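PDB 2CAK: rusticyanin from Thiobacillus ferrooxidans, which carries electrons from cytochrome c552 to the A-type oxidase in the iron respiratory chain, using one bound copper ion. Local coordinates for residues D72-N77 with F119-F124; K91-A96 with T132-C137. All coordinates share one frame; numbering follows the deposited sequence. Where two conformers were deposited one is given.

Overall arrangement
Interactions 1 and 2 belong to the two sheets of one cupredoxin beta-sandwich and lie on opposite sides of the chain's centre, their own centres about 19 Å apart and their nearest atoms about 7 Å apart, without touching. Interaction 1 pairs neighbouring strands of one sheet; interaction 2 lays the loop residues 91-96 against strand 131-136 of the other. Strands 119-126 and 131-136 follow each other in the chain and so tie the two contacts together. Both lead toward the copper, held by His84, Cys137, His142 and Met147: Cys137 closes the segment 132-137, while the nearest atom of the Phe75 side chain is about 7 Å from the copper.

Interaction 1 (D72-N77 with F119-F124); sequences DVTFIN and FGYTNF. Unlike the reference sequence in segment 119-124: Asn123 (reference Asp).
Val73 lies over one face of the Phe124 ring, the two side chains side by side and pointing the same way. Its CB sits 3.9 Å from the ring centroid in a CH-pi contact, displaced toward the CZ rim, and CG1 and CG2 lie at much the same height past the CZ end, on the CE2 and CE1 sides respectively. The ring gets there because CG of Phe124 stands between the backbone N and the carbonyl carbon (chi1 65°), which folds it back over the neighbouring strand. An alanine in place of Phe124 would probably leave Val73 without its aromatic cover and open a gap there. Beneath the side chains, residues 72-77 and 119-124 run antiparallel as adjacent inner strands of one sheet of the cupredoxin beta-sandwich. Val73 and Phe124 form a hydrogen-bonded pair, with Val73 N to Phe124 O and Phe124 N to Val73 O both 2.9 Å; Phe75 and Thr122 repeat the pattern, and Asn77 N donates to Gly120 O at 3.0 Å. On the other face, Ile76 and Tyr121 cross obliquely, Ile76 CG1 resting 3.9 Å from Tyr121 CB while the phenol leads away; helix 11-18 covers them through Val14, Met17 and Leu18 on Ile76 and Met17 on Tyr121. At one end, the Phe119 ring turns its edge to the backbone carbonyl of Asn77, CD2 lying 3.7 Å from Asn77 O.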
# COMPACT_ATOMS: atom_id res chain seq x y z
N ASP A 72 -5.94 -1.01 -9.64
CA ASP A 72 -6.90 -1.09 -8.57
C ASP A 72 -6.18 -1.48 -7.29
O ASP A 72 -5.62 -2.58 -7.24
CB ASP A 72 -7.99 -2.09 -8.87
CG ASP A 72 -8.94 -1.68 -10.00
OD1 ASP A 72 -9.02 -0.50 -10.39
OD2 ASP A 72 -9.67 -2.55 -10.52
N VAL A 73 -6.11 -0.59 -6.31
CA VAL A 73 -5.40 -0.85 -5.06
C VAL A 73 -6.44 -1.13 -3.96
O VAL A 73 -7.39 -0.40 -3.79
CB VAL A 73 -4.53 0.37 -4.64
CG1 VAL A 73 -3.79 0.04 -3.38
CG2 VAL A 73 -3.58 0.72 -5.78
N THR A 74 -6.20 -2.23 -3.23
CA THR A 74 -6.88 -2.51 -2.00
C THR A 74 -5.85 -2.41 -0.88
O THR A 74 -4.79 -3.05 -0.95
CB THR A 74 -7.49 -3.92 -2.01
OG1 THR A 74 -8.36 -4.07 -3.16
CG2 THR A 74 -8.21 -4.27 -0.73
N PHE A 75 -6.14 -1.63 0.14
CA PHE A 75 -5.25 -1.43 1.30
C PHE A 75 -5.98 -1.85 2.56
O PHE A 75 -7.11 -1.38 2.82
CB PHE A 75 -4.81 0.03 1.41
CG PHE A 75 -3.99 0.34 2.66
CD1 PHE A 75 -2.83 -0.33 2.95
CD2 PHE A 75 -4.43 1.27 3.55
CE1 PHE A 75 -2.12 -0.12 4.13
CE2 PHE A 75 -3.76 1.53 4.69
CZ PHE A 75 -2.61 0.86 4.99
N ILE A 76 -5.35 -2.71 3.35
CA ILE A 76 -5.92 -3.28 4.56
C ILE A 76 -4.99 -2.96 5.72
O ILE A 76 -3.80 -3.22 5.63
CB ILE A 76 -6.06 -4.83 4.43
CG1 ILE A 76 -6.72 -5.27 3.13
CG2 ILE A 76 -6.72 -5.39 5.68
CD1 ILE A 76 -6.49 -6.70 2.74
N ASN A 77 -5.50 -2.48 6.82
CA ASN A 77 -4.71 -2.23 7.99
C ASN A 77 -4.93 -3.36 9.00
O ASN A 77 -5.94 -3.41 9.70
CB ASN A 77 -5.02 -0.89 8.66
CG ASN A 77 -4.25 -0.66 9.94
OD1 ASN A 77 -4.71 0.13 10.85
ND2 ASN A 77 -3.14 -1.28 10.09
N PHE A 119 -11.05 -5.54 10.74
CA PHE A 119 -9.97 -4.77 10.17
C PHE A 119 -10.48 -3.83 9.08
O PHE A 119 -11.26 -4.24 8.22
CB PHE A 119 -8.92 -5.70 9.54
CG PHE A 119 -8.41 -6.70 10.56
CD1 PHE A 119 -8.99 -7.94 10.73
CD2 PHE A 119 -7.32 -6.41 11.34
CE1 PHE A 119 -8.47 -8.80 11.67
CE2 PHE A 119 -6.80 -7.25 12.31
CZ PHE A 119 -7.40 -8.47 12.46
N GLY A 120 -9.97 -2.60 9.10
CA GLY A 120 -10.41 -1.64 8.08
C GLY A 120 -9.68 -1.81 6.75
O GLY A 120 -8.48 -2.12 6.71
N TYR A 121 -10.40 -1.59 5.66
CA TYR A 121 -9.82 -1.66 4.33
C TYR A 121 -10.55 -0.65 3.43
O TYR A 121 -11.65 -0.22 3.68
CB TYR A 121 -9.84 -3.05 3.73
CG TYR A 121 -11.19 -3.55 3.28
CD1 TYR A 121 -12.10 -4.09 4.20
CD2 TYR A 121 -11.54 -3.48 1.95
CE1 TYR A 121 -13.33 -4.55 3.78
CE2 TYR A 121 -12.79 -3.96 1.55
CZ TYR A 121 -13.68 -4.48 2.43
OH TYR A 121 -14.92 -4.92 2.01
N THR A 122 -9.89 -0.34 2.30
CA THR A 122 -10.44 0.51 1.28
C THR A 122 -9.88 0.13 -0.09
O THR A 122 -8.86 -0.56 -0.20
CB THR A 122 -10.16 1.99 1.62
OG1 THR A 122 -11.00 2.81 0.77
CG2 THR A 122 -8.72 2.35 1.46
N ASN A 123 -10.60 0.62 -1.10
CA ASN A 123 -10.19 0.43 -2.49
C ASN A 123 -10.13 1.79 -3.17
O ASN A 123 -11.00 2.65 -2.96
CB ASN A 123 -11.25 -0.39 -3.23
CG ASN A 123 -11.28 -1.82 -2.77
OD1 ASN A 123 -12.23 -2.24 -2.10
ND2 ASN A 123 -10.34 -2.54 -3.27
N PHE A 124 -9.13 1.97 -4.03
CA PHE A 124 -9.07 3.17 -4.87
C PHE A 124 -8.44 2.78 -6.21
O PHE A 124 -7.76 1.77 -6.34
CB PHE A 124 -8.36 4.36 -4.22
CG PHE A 124 -6.88 4.16 -3.93
CD1 PHE A 124 -5.91 4.48 -4.87
CD2 PHE A 124 -6.44 3.65 -2.72
CE1 PHE A 124 -4.56 4.28 -4.63
CE2 PHE A 124 -5.09 3.50 -2.47
CZ PHE A 124 -4.13 3.81 -3.41

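Interaction 2 (K91-A96 with T132-C137); sequences KVPPYA and TYYYVC. Unlike the reference sequence in segment 91-96: Val92 (reference Gly). With CU1 (copper (I) ion), chain B.
Tyr134 meets Pro93 in a CH-pi contact: the proline CD sits over one face of the phenol ring, 3.6 Å from its centroid and 20° off the ring normal, offset toward the CE1-CZ rim. The two side chains cross at about a right angle. A second, off-centre CH-pi contact joins Val136 to Tyr95: in the conformer given, Val136 CG1 sits 4.1 Å from the centroid of the tyrosine ring, nearest to CZ. Apolar contact extends the packing round Tyr134, where Val92 CG1 approaches CE2 at 3.9 Å.

No hydrogen bond crosses between the two segments; the one that shapes the contact lies within 91-96. Tyr95 OH donates to Lys91 O at 3.0 Å, arriving tilted 29° from the carbonyl plane, and so closes the loop across Val92, Pro93 and the cis peptide before Pro94. The same hydroxyl oxygen lies 3.1 Å from Tyr134 CB, while Lys91 O is 3.4 Å from Tyr134 CD2; both ends of the bond therefore press against the strand residue. Beyond the two segments, Phe148 meets the Tyr95 ring edge-to-face and also touches Pro93.

Metal coordination closes the strand segment. Cys137 SG binds the copper at 2.2 Å, and His84, His142 and Met147 complete the site. A cysteine ligand just past the end of a strand, followed in the next loop by a histidine and a methionine, with a further histidine from earlier in the chain, is the hallmark of the type 1 blue copper site of cupredoxins.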
# COMPACT_ATOMS: atom_id res chain seq x y z
N LYS A 91 7.98 12.18 -4.51
CA LYS A 91 9.09 12.53 -3.63
C LYS A 91 9.79 11.27 -3.18
O LYS A 91 9.21 10.22 -3.01
CB LYS A 91 8.65 13.33 -2.41
CG LYS A 91 7.90 14.64 -2.66
CD LYS A 91 8.61 15.62 -3.57
CE LYS A 91 7.98 17.00 -3.44
NZ LYS A 91 7.11 17.30 -4.62
N VAL A 92 11.10 11.34 -3.05
CA VAL A 92 12.04 10.26 -2.90
C VAL A 92 12.52 10.11 -1.45
O VAL A 92 12.58 11.10 -0.70
CB VAL A 92 13.24 10.50 -3.86
CG1 VAL A 92 12.87 10.56 -5.34
CG2 VAL A 92 13.97 11.80 -3.50
N PRO A 93 12.94 8.90 -1.07
CA PRO A 93 13.64 8.71 0.21
C PRO A 93 15.00 9.36 0.20
O PRO A 93 15.56 9.59 -0.87
CB PRO A 93 13.75 7.19 0.39
CG PRO A 93 13.63 6.64 -0.96
CD PRO A 93 12.87 7.63 -1.81
N PRO A 94 15.58 9.65 1.34
CA PRO A 94 15.01 9.38 2.66
C PRO A 94 13.93 10.38 3.04
O PRO A 94 13.97 11.57 2.74
CB PRO A 94 16.21 9.55 3.60
CG PRO A 94 17.21 10.35 2.84
CD PRO A 94 16.93 10.26 1.37
N TYR A 95 12.97 9.85 3.80
CA TYR A 95 11.86 10.63 4.32
C TYR A 95 12.16 11.17 5.71
O TYR A 95 12.65 10.47 6.59
CB TYR A 95 10.56 9.79 4.31
CG TYR A 95 10.20 9.38 2.90
CD1 TYR A 95 9.73 10.30 1.98
CD2 TYR A 95 10.39 8.09 2.48
CE1 TYR A 95 9.42 9.92 0.67
CE2 TYR A 95 10.10 7.65 1.21
CZ TYR A 95 9.61 8.58 0.34
OH TYR A 95 9.36 8.09 -0.90
N ALA A 96 11.79 12.42 5.96
CA ALA A 96 11.83 13.01 7.29
C ALA A 96 10.77 12.42 8.21
O ALA A 96 9.88 11.66 7.80
CB ALA A 96 11.63 14.52 7.12
N THR A 132 8.74 6.90 -11.91
CA THR A 132 9.00 6.31 -10.60
C THR A 132 8.17 6.99 -9.54
O THR A 132 8.10 8.23 -9.50
CB THR A 132 10.50 6.37 -10.28
OG1 THR A 132 11.19 5.63 -11.32
CG2 THR A 132 10.75 5.73 -8.94
N TYR A 133 7.56 6.18 -8.68
CA TYR A 133 6.74 6.62 -7.55
C TYR A 133 7.18 5.85 -6.30
O TYR A 133 7.90 4.84 -6.37
CB TYR A 133 5.25 6.41 -7.82
CG TYR A 133 4.72 7.01 -9.11
CD1 TYR A 133 4.94 6.41 -10.34
CD2 TYR A 133 3.94 8.16 -9.11
CE1 TYR A 133 4.44 6.97 -11.50
CE2 TYR A 133 3.42 8.72 -10.26
CZ TYR A 133 3.67 8.11 -11.48
OH TYR A 133 3.15 8.68 -12.60
N TYR A 134 6.70 6.32 -5.15
CA TYR A 134 6.91 5.64 -3.89
C TYR A 134 5.56 5.55 -3.15
O TYR A 134 4.78 6.49 -3.24
CB TYR A 134 7.91 6.39 -3.00
CG TYR A 134 9.29 6.34 -3.62
CD1 TYR A 134 10.20 5.34 -3.31
CD2 TYR A 134 9.68 7.28 -4.59
CE1 TYR A 134 11.44 5.31 -3.91
CE2 TYR A 134 10.90 7.21 -5.20
CZ TYR A 134 11.80 6.24 -4.85
OH TYR A 134 13.03 6.19 -5.48
N TYR A 135 5.34 4.45 -2.46
CA TYR A 135 4.19 4.34 -1.56
C TYR A 135 4.74 4.45 -0.12
O TYR A 135 5.74 3.84 0.20
CB TYR A 135 3.38 3.05 -1.78
CG TYR A 135 4.10 1.72 -1.69
CD1 TYR A 135 4.79 1.17 -2.77
CD2 TYR A 135 4.08 0.98 -0.53
CE1 TYR A 135 5.45 -0.04 -2.68
CE2 TYR A 135 4.72 -0.25 -0.44
CZ TYR A 135 5.39 -0.74 -1.51
OH TYR A 135 6.04 -1.97 -1.39
N VAL A 136 4.06 5.29 0.69
CA VAL A 136 4.52 5.67 2.00
C VAL A 136 3.38 5.67 2.98
O VAL A 136 2.22 5.88 2.59
CB VAL A 136 5.26 7.04 2.00
CG1 VAL A 136 6.29 7.16 0.90
CG2 VAL A 136 4.28 8.21 1.90
N CYS A 137 3.67 5.53 4.25
CA CYS A 137 2.77 5.82 5.34
C CYS A 137 3.08 7.23 5.90
O CYS A 137 4.27 7.57 6.02
CB CYS A 137 2.90 4.80 6.46
SG CYS A 137 1.84 5.13 7.91
CU CU1 B . 2.45 3.62 9.44